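Side-chain contact in amidohydrolase 3 domain-containing protein (Pyrococcus furiosus, PDB 3ICJ), which probably hydrolyses carbon-nitrogen bonds other than peptide bonds, as a zinc-dependent member of the amidohydrolase family: residues K208-E212 with K213-V217. Sequence-based numbering, arbitrary orientation.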
loop_
_atom_site.group_PDB
_atom_site.type_symbol
_atom_site.label_atom_id
_atom_site.label_comp_id
_atom_site.label_asym_id
_atom_site.label_seq_id
_atom_site.Cartn_x
_atom_site.Cartn_y
_atom_site.Cartn_z
ATOM N N LYS A 208 -18.887 -2.005 2.073
ATOM C CA LYS A 208 -19.003 -0.609 2.504
ATOM C C LYS A 208 -19.685 -0.534 3.874
ATOM O O LYS A 208 -19.194 0.164 4.768
ATOM C CB LYS A 208 -19.762 0.215 1.458
ATOM C CG LYS A 208 -19.984 1.689 1.816
ATOM C CD LYS A 208 -21.018 2.340 0.898
ATOM C CE LYS A 208 -20.372 3.236 -0.138
ATOM N NZ LYS A 208 -20.104 4.581 0.444
ATOM N N ILE A 209 -20.789 -1.280 4.036
ATOM C CA ILE A 209 -21.540 -1.304 5.295
ATOM C C ILE A 209 -20.712 -1.932 6.430
ATOM O O ILE A 209 -20.683 -1.416 7.550
ATOM C CB ILE A 209 -22.934 -1.998 5.147
ATOM C CG1 ILE A 209 -23.862 -1.163 4.245
ATOM C CG2 ILE A 209 -23.593 -2.163 6.506
ATOM C CD1 ILE A 209 -25.076 -1.935 3.688
ATOM N N ILE A 210 -20.021 -3.022 6.119
ATOM C CA ILE A 210 -19.097 -3.652 7.062
ATOM C C ILE A 210 -18.023 -2.666 7.561
ATOM O O ILE A 210 -17.829 -2.499 8.772
ATOM C CB ILE A 210 -18.462 -4.925 6.448
ATOM C CG1 ILE A 210 -19.497 -6.048 6.423
ATOM C CG2 ILE A 210 -17.200 -5.346 7.240
ATOM C CD1 ILE A 210 -19.184 -7.195 5.461
ATOM N N ASN A 211 -17.377 -1.981 6.623
ATOM C CA ASN A 211 -16.287 -1.054 6.935
ATOM C C ASN A 211 -16.710 0.219 7.664
ATOM O O ASN A 211 -15.982 0.714 8.526
ATOM C CB ASN A 211 -15.523 -0.663 5.665
ATOM C CG ASN A 211 -14.763 -1.827 5.048
ATOM O OD1 ASN A 211 -14.461 -2.824 5.711
ATOM N ND2 ASN A 211 -14.450 -1.702 3.765
ATOM N N GLU A 212 -17.875 0.746 7.309
ATOM C CA GLU A 212 -18.341 2.020 7.845
ATOM C C GLU A 212 -19.279 1.907 9.054
ATOM O O GLU A 212 -19.194 2.723 9.973
ATOM C CB GLU A 212 -19.004 2.851 6.742
ATOM C CG GLU A 212 -18.069 3.187 5.588
ATOM C CD GLU A 212 -18.744 3.992 4.486
ATOM O OE1 GLU A 212 -18.017 4.513 3.620
ATOM O OE2 GLU A 212 -19.988 4.102 4.481
ATOM N N LYS A 213 -20.170 0.916 9.043
ATOM C CA LYS A 213 -21.165 0.756 10.111
ATOM C C LYS A 213 -20.827 -0.302 11.175
ATOM O O LYS A 213 -20.941 -0.023 12.359
ATOM C CB LYS A 213 -22.564 0.484 9.534
ATOM C CG LYS A 213 -23.663 0.505 10.600
ATOM C CD LYS A 213 -25.021 0.034 10.100
ATOM C CE LYS A 213 -26.032 0.065 11.248
ATOM N NZ LYS A 213 -27.362 -0.458 10.849
ATOM N N ILE A 214 -20.417 -1.499 10.754
ATOM C CA ILE A 214 -20.318 -2.662 11.663
ATOM C C ILE A 214 -19.002 -2.758 12.455
ATOM O O ILE A 214 -19.021 -2.920 13.681
ATOM C CB ILE A 214 -20.599 -3.977 10.902
ATOM C CG1 ILE A 214 -22.001 -3.928 10.295
ATOM C CG2 ILE A 214 -20.452 -5.189 11.817
ATOM C CD1 ILE A 214 -22.149 -4.786 9.072
ATOM N N LEU A 215 -17.868 -2.671 11.758
ATOM C CA LEU A 215 -16.557 -2.622 12.419
ATOM C C LEU A 215 -16.417 -1.383 13.311
ATOM O O LEU A 215 -16.938 -0.325 12.997
ATOM C CB LEU A 215 -15.429 -2.680 11.389
ATOM C CG LEU A 215 -15.422 -3.955 10.535
ATOM C CD1 LEU A 215 -14.378 -3.848 9.443
ATOM C CD2 LEU A 215 -15.214 -5.208 11.373
ATOM N N THR A 216 -15.741 -1.537 14.442
ATOM C CA THR A 216 -15.620 -0.460 15.428
ATOM C C THR A 216 -14.214 0.131 15.371
ATOM O O THR A 216 -13.345 -0.401 14.670
ATOM C CB THR A 216 -15.891 -0.950 16.874
ATOM O OG1 THR A 216 -14.858 -1.864 17.274
ATOM C CG2 THR A 216 -17.258 -1.611 16.994
ATOM N N VAL A 217 -14.003 1.226 16.104
ATOM C CA VAL A 217 -12.669 1.825 16.269
ATOM C C VAL A 217 -11.673 0.803 16.850
ATOM O O VAL A 217 -10.577 0.662 16.330
ATOM C CB VAL A 217 -12.713 3.122 17.118
ATOM C CG1 VAL A 217 -11.293 3.571 17.540
ATOM C CG2 VAL A 217 -13.438 4.225 16.344
#
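Leu-215 lays its isobutyl end across the CG2 methyl of Ile-210, with CD1 3.9 Å from that CG2. Its CG stands anti to its own carbonyl carbon (chi1 -61°), which turns the branch back over the helix end, where CG comes within 3.3 Å of Ile-210 O. CD1 also lies 3.9 Å from Asn-211 OD1, the two side chains running side by side. Ile-214 reaches back from the other flank: its CD1 settles between Ile-209 CG2, 3.9 Å away, and Ile-210 CG1, 4.0 Å away. Both earlier isoleucines keep CG2 anti to the backbone N, directing that methyl toward the last turn. In Ile-209 CG2 alone touches there, the longer branch leading away; beta-branched Ile-210 serves two neighbours, CG2 taking Leu-215 and CG1 Ile-214.

The backbone beneath is the C-terminal end of helix 200-214, widened by a pi-type turn. Ile-209 O is shared by two donors, Lys-213 N in the ordinary helical pattern at 2.8 Å and Ile-214 N one residue further on, the latter in the carbonyl plane. Leu-215 N then closes an i to i+5 bond on Ile-210 O, 3.0 Å long and nearly straight at 175°. Leu-215 leaves helical geometry, and Thr-216 N-caps helix 217-233, its short side chain letting OG1 accept from a backbone N there. Ile-209, Ile-210 and Ile-214 touch Leu-183; Ile-210 and Leu-215 touch Phe-138. Cutting Leu-215 back to an alanine is likely to open a gap beside Ile-210 CG2 and strip Phe-138, Tyr-220 and Tyr-223 of an apolar partner. On the exposed side, Lys-208 and Glu-212 form a long salt bridge, and Lys-213 starts beside Ile-209 before its extended chain takes the ammonium away from 208-212.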